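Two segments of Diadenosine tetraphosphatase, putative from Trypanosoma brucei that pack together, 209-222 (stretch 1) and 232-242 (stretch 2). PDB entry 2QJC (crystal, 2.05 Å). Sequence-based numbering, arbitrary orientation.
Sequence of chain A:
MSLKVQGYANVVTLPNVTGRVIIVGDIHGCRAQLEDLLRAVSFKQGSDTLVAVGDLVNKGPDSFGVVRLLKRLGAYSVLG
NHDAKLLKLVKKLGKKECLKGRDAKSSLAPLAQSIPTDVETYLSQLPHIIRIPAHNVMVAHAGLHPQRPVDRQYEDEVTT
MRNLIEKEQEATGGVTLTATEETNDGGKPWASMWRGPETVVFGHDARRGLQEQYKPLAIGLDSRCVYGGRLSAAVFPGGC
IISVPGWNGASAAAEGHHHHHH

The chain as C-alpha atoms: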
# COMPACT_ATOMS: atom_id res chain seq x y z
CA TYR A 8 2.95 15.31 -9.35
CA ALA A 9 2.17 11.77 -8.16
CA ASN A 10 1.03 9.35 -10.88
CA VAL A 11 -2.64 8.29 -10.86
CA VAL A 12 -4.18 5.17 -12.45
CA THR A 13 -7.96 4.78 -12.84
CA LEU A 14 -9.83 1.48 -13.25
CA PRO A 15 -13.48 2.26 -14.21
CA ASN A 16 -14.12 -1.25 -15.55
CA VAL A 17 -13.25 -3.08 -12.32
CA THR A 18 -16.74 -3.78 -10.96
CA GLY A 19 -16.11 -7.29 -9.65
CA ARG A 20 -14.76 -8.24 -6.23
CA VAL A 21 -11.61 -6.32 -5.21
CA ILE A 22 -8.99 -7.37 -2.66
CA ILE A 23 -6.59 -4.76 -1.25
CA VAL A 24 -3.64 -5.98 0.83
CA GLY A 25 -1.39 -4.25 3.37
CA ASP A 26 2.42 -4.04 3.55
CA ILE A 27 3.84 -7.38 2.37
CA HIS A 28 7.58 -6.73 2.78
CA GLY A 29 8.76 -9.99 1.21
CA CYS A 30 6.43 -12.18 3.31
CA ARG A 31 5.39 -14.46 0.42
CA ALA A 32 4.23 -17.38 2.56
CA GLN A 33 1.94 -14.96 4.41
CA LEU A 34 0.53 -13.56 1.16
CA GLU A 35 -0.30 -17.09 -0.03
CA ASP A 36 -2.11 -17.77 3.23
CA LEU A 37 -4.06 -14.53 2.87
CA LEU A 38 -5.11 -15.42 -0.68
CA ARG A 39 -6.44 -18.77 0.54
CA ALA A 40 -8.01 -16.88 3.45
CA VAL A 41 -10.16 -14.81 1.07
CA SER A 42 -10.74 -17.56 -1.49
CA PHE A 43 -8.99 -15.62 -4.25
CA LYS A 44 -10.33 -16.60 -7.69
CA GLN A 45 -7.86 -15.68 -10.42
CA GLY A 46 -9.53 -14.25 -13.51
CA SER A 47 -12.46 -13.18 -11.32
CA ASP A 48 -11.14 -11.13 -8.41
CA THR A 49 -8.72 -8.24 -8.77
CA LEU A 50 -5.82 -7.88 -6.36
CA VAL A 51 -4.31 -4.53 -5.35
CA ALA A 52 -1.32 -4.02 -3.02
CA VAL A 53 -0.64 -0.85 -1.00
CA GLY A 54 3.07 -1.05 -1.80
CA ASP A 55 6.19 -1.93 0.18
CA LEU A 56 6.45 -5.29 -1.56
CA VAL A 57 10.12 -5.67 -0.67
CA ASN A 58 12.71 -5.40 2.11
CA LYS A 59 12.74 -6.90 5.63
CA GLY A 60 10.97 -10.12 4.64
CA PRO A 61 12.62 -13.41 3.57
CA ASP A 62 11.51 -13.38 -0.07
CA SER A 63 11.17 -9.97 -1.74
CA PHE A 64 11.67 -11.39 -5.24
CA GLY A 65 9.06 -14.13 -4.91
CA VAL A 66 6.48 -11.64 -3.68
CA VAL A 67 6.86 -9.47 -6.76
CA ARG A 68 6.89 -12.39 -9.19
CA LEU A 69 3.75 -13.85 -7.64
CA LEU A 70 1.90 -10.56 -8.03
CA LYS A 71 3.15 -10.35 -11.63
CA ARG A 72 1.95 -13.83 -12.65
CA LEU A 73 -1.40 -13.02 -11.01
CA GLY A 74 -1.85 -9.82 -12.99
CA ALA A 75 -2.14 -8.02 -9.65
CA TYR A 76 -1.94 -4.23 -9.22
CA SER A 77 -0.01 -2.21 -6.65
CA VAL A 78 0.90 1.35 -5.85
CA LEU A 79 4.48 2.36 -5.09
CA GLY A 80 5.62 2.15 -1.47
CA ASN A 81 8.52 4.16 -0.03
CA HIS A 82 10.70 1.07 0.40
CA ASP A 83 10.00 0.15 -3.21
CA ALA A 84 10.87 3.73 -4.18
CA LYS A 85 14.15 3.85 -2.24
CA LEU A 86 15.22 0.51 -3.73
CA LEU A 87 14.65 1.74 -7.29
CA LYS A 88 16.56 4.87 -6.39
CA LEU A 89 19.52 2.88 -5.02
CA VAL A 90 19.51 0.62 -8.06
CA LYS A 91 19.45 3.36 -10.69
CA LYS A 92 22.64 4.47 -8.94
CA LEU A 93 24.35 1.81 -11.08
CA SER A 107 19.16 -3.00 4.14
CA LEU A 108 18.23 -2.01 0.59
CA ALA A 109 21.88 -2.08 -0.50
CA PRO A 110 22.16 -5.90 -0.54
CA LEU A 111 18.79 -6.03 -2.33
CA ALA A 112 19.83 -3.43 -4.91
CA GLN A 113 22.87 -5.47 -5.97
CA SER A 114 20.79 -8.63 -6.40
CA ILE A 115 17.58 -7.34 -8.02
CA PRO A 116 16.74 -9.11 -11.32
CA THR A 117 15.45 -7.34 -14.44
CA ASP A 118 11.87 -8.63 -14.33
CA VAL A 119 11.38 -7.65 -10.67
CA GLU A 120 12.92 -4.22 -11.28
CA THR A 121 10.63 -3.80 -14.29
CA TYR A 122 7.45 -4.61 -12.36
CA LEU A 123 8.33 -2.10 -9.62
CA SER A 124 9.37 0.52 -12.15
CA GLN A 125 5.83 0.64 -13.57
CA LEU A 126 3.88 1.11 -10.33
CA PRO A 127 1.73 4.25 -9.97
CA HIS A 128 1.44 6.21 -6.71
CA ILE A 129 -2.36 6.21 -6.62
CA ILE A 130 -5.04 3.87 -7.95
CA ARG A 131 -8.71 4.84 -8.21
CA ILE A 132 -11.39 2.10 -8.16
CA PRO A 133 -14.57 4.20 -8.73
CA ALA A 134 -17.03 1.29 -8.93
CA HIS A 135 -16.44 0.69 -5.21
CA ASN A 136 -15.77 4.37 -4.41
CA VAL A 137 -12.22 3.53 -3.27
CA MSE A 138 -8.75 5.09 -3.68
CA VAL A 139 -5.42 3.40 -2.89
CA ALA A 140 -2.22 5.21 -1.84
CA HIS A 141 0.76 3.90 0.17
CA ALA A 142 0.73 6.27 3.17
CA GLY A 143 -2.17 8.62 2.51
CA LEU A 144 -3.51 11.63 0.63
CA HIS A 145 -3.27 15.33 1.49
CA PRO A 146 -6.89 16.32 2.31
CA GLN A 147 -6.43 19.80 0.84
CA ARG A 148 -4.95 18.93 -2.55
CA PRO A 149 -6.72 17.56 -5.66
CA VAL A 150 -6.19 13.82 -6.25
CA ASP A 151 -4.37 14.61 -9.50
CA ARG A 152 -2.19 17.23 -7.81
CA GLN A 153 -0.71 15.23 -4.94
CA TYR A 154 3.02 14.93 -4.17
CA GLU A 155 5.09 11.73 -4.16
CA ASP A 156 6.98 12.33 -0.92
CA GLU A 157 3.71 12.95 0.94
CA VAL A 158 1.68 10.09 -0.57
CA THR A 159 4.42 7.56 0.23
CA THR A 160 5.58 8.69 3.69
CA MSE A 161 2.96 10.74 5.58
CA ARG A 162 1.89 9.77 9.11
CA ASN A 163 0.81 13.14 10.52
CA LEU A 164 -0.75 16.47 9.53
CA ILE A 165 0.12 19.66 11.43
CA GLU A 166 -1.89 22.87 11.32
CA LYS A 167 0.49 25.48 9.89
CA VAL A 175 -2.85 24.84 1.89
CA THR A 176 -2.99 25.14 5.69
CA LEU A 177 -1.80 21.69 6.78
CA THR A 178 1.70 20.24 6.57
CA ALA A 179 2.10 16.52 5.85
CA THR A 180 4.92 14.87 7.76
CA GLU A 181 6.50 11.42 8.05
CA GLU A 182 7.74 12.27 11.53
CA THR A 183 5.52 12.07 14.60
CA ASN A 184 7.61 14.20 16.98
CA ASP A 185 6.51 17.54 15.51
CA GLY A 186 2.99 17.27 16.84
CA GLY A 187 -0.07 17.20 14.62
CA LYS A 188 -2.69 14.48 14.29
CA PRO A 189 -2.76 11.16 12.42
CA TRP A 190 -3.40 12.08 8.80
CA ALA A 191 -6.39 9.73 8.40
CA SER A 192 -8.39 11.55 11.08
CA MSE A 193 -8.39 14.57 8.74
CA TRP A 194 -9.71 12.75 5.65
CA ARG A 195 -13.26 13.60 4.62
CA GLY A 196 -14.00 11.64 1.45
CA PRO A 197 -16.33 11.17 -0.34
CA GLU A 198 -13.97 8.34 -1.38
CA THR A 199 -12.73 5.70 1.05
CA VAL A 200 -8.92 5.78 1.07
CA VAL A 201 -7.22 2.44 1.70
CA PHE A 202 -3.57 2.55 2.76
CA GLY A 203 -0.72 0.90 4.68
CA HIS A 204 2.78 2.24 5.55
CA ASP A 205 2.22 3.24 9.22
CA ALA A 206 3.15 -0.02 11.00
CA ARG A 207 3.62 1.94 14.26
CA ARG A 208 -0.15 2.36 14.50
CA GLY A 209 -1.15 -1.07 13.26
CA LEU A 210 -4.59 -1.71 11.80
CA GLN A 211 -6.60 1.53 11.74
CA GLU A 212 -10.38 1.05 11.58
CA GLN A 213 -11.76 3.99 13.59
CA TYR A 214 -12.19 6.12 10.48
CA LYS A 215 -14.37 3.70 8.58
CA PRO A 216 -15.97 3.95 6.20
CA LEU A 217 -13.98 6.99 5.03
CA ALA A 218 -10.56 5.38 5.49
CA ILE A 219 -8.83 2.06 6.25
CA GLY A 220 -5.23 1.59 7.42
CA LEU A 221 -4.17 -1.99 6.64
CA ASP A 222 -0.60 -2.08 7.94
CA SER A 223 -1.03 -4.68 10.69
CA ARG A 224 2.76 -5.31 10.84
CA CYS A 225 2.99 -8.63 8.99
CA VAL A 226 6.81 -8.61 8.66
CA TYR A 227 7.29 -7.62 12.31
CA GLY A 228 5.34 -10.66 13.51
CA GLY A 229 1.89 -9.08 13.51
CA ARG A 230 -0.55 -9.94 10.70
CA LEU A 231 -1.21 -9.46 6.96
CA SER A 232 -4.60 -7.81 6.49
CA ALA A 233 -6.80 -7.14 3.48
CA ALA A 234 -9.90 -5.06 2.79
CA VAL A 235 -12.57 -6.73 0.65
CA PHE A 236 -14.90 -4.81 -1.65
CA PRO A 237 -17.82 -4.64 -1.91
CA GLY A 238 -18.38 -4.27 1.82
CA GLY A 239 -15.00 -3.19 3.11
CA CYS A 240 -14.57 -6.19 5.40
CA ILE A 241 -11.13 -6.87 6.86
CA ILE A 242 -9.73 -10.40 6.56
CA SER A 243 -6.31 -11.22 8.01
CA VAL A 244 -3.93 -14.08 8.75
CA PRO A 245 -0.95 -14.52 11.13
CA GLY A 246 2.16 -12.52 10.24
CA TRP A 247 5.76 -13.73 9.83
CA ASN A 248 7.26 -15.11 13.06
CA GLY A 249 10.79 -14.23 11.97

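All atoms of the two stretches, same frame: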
# COMPACT_ATOMS: atom_id res chain seq x y z
N GLY A 209 -0.43 0.16 13.52
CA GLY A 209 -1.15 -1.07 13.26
C GLY A 209 -2.41 -0.83 12.46
O GLY A 209 -2.56 0.20 11.80
N LEU A 210 -3.32 -1.80 12.52
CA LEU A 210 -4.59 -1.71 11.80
C LEU A 210 -5.40 -0.52 12.30
O LEU A 210 -5.66 -0.40 13.49
CB LEU A 210 -5.38 -3.01 12.01
CG LEU A 210 -6.61 -3.26 11.13
CD1 LEU A 210 -6.16 -3.53 9.70
CD2 LEU A 210 -7.38 -4.46 11.67
N GLN A 211 -5.81 0.36 11.38
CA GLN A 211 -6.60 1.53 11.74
C GLN A 211 -8.00 1.39 11.15
O GLN A 211 -8.17 1.45 9.93
CB GLN A 211 -5.95 2.82 11.21
CG GLN A 211 -4.58 3.13 11.82
CD GLN A 211 -3.98 4.45 11.33
OE1 GLN A 211 -4.55 5.52 11.53
NE2 GLN A 211 -2.82 4.37 10.68
N GLU A 212 -9.00 1.21 12.02
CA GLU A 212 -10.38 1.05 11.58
C GLU A 212 -11.36 2.08 12.15
O GLU A 212 -12.55 2.03 11.84
CB GLU A 212 -10.92 -0.33 11.96
CG GLU A 212 -10.06 -1.50 11.54
CD GLU A 212 -10.61 -2.81 12.09
OE1 GLU A 212 -11.75 -3.18 11.74
OE2 GLU A 212 -9.89 -3.47 12.88
N GLN A 213 -10.87 3.01 12.97
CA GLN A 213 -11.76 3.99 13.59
C GLN A 213 -12.23 5.11 12.66
O GLN A 213 -12.99 5.98 13.07
CB GLN A 213 -11.09 4.62 14.81
CG GLN A 213 -9.92 3.83 15.35
CD GLN A 213 -8.62 4.19 14.66
OE1 GLN A 213 -8.02 5.23 14.95
NE2 GLN A 213 -8.19 3.35 13.73
N TYR A 214 -11.79 5.08 11.41
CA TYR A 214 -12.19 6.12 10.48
C TYR A 214 -13.09 5.57 9.39
O TYR A 214 -13.40 6.25 8.42
CB TYR A 214 -10.96 6.79 9.88
CG TYR A 214 -9.97 7.25 10.93
CD1 TYR A 214 -10.30 8.27 11.83
CD2 TYR A 214 -8.71 6.67 11.03
CE1 TYR A 214 -9.39 8.70 12.81
CE2 TYR A 214 -7.80 7.09 12.00
CZ TYR A 214 -8.14 8.10 12.88
OH TYR A 214 -7.23 8.50 13.82
N LYS A 215 -13.48 4.31 9.55
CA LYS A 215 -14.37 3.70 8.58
C LYS A 215 -15.67 4.48 8.60
O LYS A 215 -16.05 5.04 9.63
CB LYS A 215 -14.64 2.23 8.93
CG LYS A 215 -13.40 1.37 9.00
CD LYS A 215 -13.72 -0.09 9.30
CE LYS A 215 -14.26 -0.80 8.07
NZ LYS A 215 -14.41 -2.27 8.32
N PRO A 216 -16.36 4.56 7.47
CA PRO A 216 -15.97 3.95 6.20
C PRO A 216 -15.14 4.87 5.30
O PRO A 216 -14.85 4.53 4.16
CB PRO A 216 -17.31 3.61 5.57
CG PRO A 216 -18.12 4.82 5.94
CD PRO A 216 -17.75 5.05 7.40
N LEU A 217 -14.75 6.04 5.82
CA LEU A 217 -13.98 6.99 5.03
C LEU A 217 -12.52 6.62 4.78
O LEU A 217 -11.92 7.08 3.81
CB LEU A 217 -14.05 8.39 5.67
CG LEU A 217 -15.42 9.07 5.63
CD1 LEU A 217 -15.33 10.44 6.27
CD2 LEU A 217 -15.89 9.19 4.18
N ALA A 218 -11.95 5.79 5.65
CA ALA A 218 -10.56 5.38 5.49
C ALA A 218 -10.27 4.04 6.18
O ALA A 218 -10.97 3.65 7.11
CB ALA A 218 -9.61 6.47 6.02
N ILE A 219 -9.22 3.35 5.70
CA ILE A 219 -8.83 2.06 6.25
C ILE A 219 -7.31 1.85 6.19
O ILE A 219 -6.73 1.74 5.10
CB ILE A 219 -9.49 0.89 5.49
CG1 ILE A 219 -11.02 1.01 5.57
CG2 ILE A 219 -9.00 -0.44 6.05
CD1 ILE A 219 -11.78 -0.04 4.79
N GLY A 220 -6.67 1.81 7.36
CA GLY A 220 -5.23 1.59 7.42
C GLY A 220 -4.97 0.10 7.61
O GLY A 220 -5.26 -0.45 8.67
N LEU A 221 -4.41 -0.55 6.59
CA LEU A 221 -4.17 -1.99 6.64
C LEU A 221 -2.81 -2.47 7.12
O LEU A 221 -2.57 -3.68 7.14
CB LEU A 221 -4.40 -2.61 5.26
CG LEU A 221 -5.79 -2.57 4.61
CD1 LEU A 221 -5.69 -3.01 3.14
CD2 LEU A 221 -6.73 -3.49 5.37
N ASP A 222 -1.90 -1.58 7.51
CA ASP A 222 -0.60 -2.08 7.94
C ASP A 222 -0.58 -2.67 9.34
O ASP A 222 -0.21 -1.99 10.31
CB ASP A 222 0.48 -1.01 7.81
CG ASP A 222 1.88 -1.60 7.89
OD1 ASP A 222 1.99 -2.82 8.18
OD2 ASP A 222 2.87 -0.86 7.67
N SER A 232 -3.19 -8.09 6.66
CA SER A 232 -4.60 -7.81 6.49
C SER A 232 -5.01 -7.32 5.11
O SER A 232 -4.21 -6.73 4.38
CB SER A 232 -5.03 -6.76 7.52
OG SER A 232 -4.58 -7.10 8.81
N ALA A 233 -6.27 -7.57 4.76
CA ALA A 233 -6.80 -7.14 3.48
C ALA A 233 -8.21 -6.61 3.65
O ALA A 233 -8.95 -7.06 4.53
CB ALA A 233 -6.80 -8.30 2.48
N ALA A 234 -8.56 -5.64 2.81
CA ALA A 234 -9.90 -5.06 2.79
C ALA A 234 -10.60 -5.63 1.56
O ALA A 234 -10.04 -5.62 0.46
CB ALA A 234 -9.84 -3.54 2.71
N VAL A 235 -11.81 -6.14 1.75
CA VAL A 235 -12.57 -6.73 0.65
C VAL A 235 -13.73 -5.85 0.22
O VAL A 235 -14.52 -5.39 1.04
CB VAL A 235 -13.12 -8.12 1.06
CG1 VAL A 235 -13.78 -8.80 -0.15
CG2 VAL A 235 -12.01 -8.98 1.62
N PHE A 236 -13.82 -5.62 -1.09
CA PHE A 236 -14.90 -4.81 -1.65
C PHE A 236 -15.64 -5.62 -2.70
O PHE A 236 -15.03 -6.35 -3.49
CB PHE A 236 -14.32 -3.52 -2.26
CG PHE A 236 -13.77 -2.57 -1.23
CD1 PHE A 236 -14.62 -1.67 -0.57
CD2 PHE A 236 -12.43 -2.62 -0.86
CE1 PHE A 236 -14.13 -0.85 0.46
CE2 PHE A 236 -11.93 -1.80 0.17
CZ PHE A 236 -12.78 -0.91 0.83
N PRO A 237 -16.97 -5.49 -2.76
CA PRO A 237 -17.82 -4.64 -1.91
C PRO A 237 -17.93 -5.02 -0.44
O PRO A 237 -17.74 -6.18 -0.06
CB PRO A 237 -19.17 -4.68 -2.63
CG PRO A 237 -19.19 -6.06 -3.20
CD PRO A 237 -17.79 -6.23 -3.74
N GLY A 238 -18.24 -4.03 0.39
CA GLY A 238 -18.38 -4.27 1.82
C GLY A 238 -17.34 -3.55 2.65
O GLY A 238 -17.68 -2.76 3.53
N GLY A 239 -16.07 -3.82 2.37
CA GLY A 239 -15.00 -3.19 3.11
C GLY A 239 -14.63 -4.00 4.34
O GLY A 239 -14.13 -3.46 5.33
N CYS A 240 -14.88 -5.30 4.28
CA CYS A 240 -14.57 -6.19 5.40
C CYS A 240 -13.09 -6.53 5.45
O CYS A 240 -12.45 -6.77 4.43
CB CYS A 240 -15.39 -7.49 5.29
SG CYS A 240 -17.17 -7.27 5.56
N ILE A 241 -12.54 -6.56 6.66
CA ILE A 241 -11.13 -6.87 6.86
C ILE A 241 -10.90 -8.35 7.18
O ILE A 241 -11.45 -8.88 8.14
CB ILE A 241 -10.53 -6.01 8.01
CG1 ILE A 241 -10.88 -4.53 7.80
CG2 ILE A 241 -9.03 -6.19 8.07
CD1 ILE A 241 -10.33 -3.95 6.51
N ILE A 242 -10.09 -9.00 6.36
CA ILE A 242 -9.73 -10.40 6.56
C ILE A 242 -8.21 -10.45 6.72
O ILE A 242 -7.47 -9.89 5.90
CB ILE A 242 -10.11 -11.28 5.35
CG1 ILE A 242 -11.63 -11.39 5.24
CG2 ILE A 242 -9.48 -12.66 5.48
CD1 ILE A 242 -12.09 -12.20 4.05
O HOH W 1 -1.42 -5.86 6.42

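Ile241 is the hub of this contact. Its CD1 lies 3.8 Å from Ile219 CG2 and equally 3.8 Å from Leu221 CD2, so one methyl of a side chain in the m, m rotamer serves two neighbours from the facing segment. Its CG2 in turn meets Leu210 CD1 at 4.2 Å. Leu210, Ile219 and Leu221 all direct their CA-to-CB bonds toward the second segment; between Ile219 and Leu221 sits Gly220, which touches nothing there, in keeping with the alternation of an extended chain.

Leu221 buries the most area of any residue here. Its CD2 reaches the backbone as well as side chains, lying 3.8 Å from Ala234 N and 4.1 Å from Ala234 CB, so the leucine packs against the strand's backbone and against the alanine methyl alike. Ile219 extends the apolar patch the other way, its CD1 standing 4.2 Å from Phe236 CZ, an oblique approach to the ring.

Gly239 marks a tight spot. At its phi/psi of 89/26 a CB would be jammed against the carbonyl oxygen of Gly238 and would lie only 3.4 Å from Phe236 CE1, so the turn geometry and the packed ring both favour glycine.

No direct backbone hydrogen bond joins the segments: each satisfies pairing within itself, as in Gln211 with Gly220 and Ala233 with Ile242, and side chains do most of the joining. Where the backbones come nearest, a water bridges them, donating to Leu221 O (2.6 Å from the water oxygen) and accepting from Ser232 N (2.9 Å).

At the exposed edge, the long side chain of Lys215 passes outside the apolar cluster and donates a hydrogen bond from NZ to Gly239 O at 3.2 Å, the one direct hydrogen bond across the contact. It ties the exposed edge to a turn carbonyl.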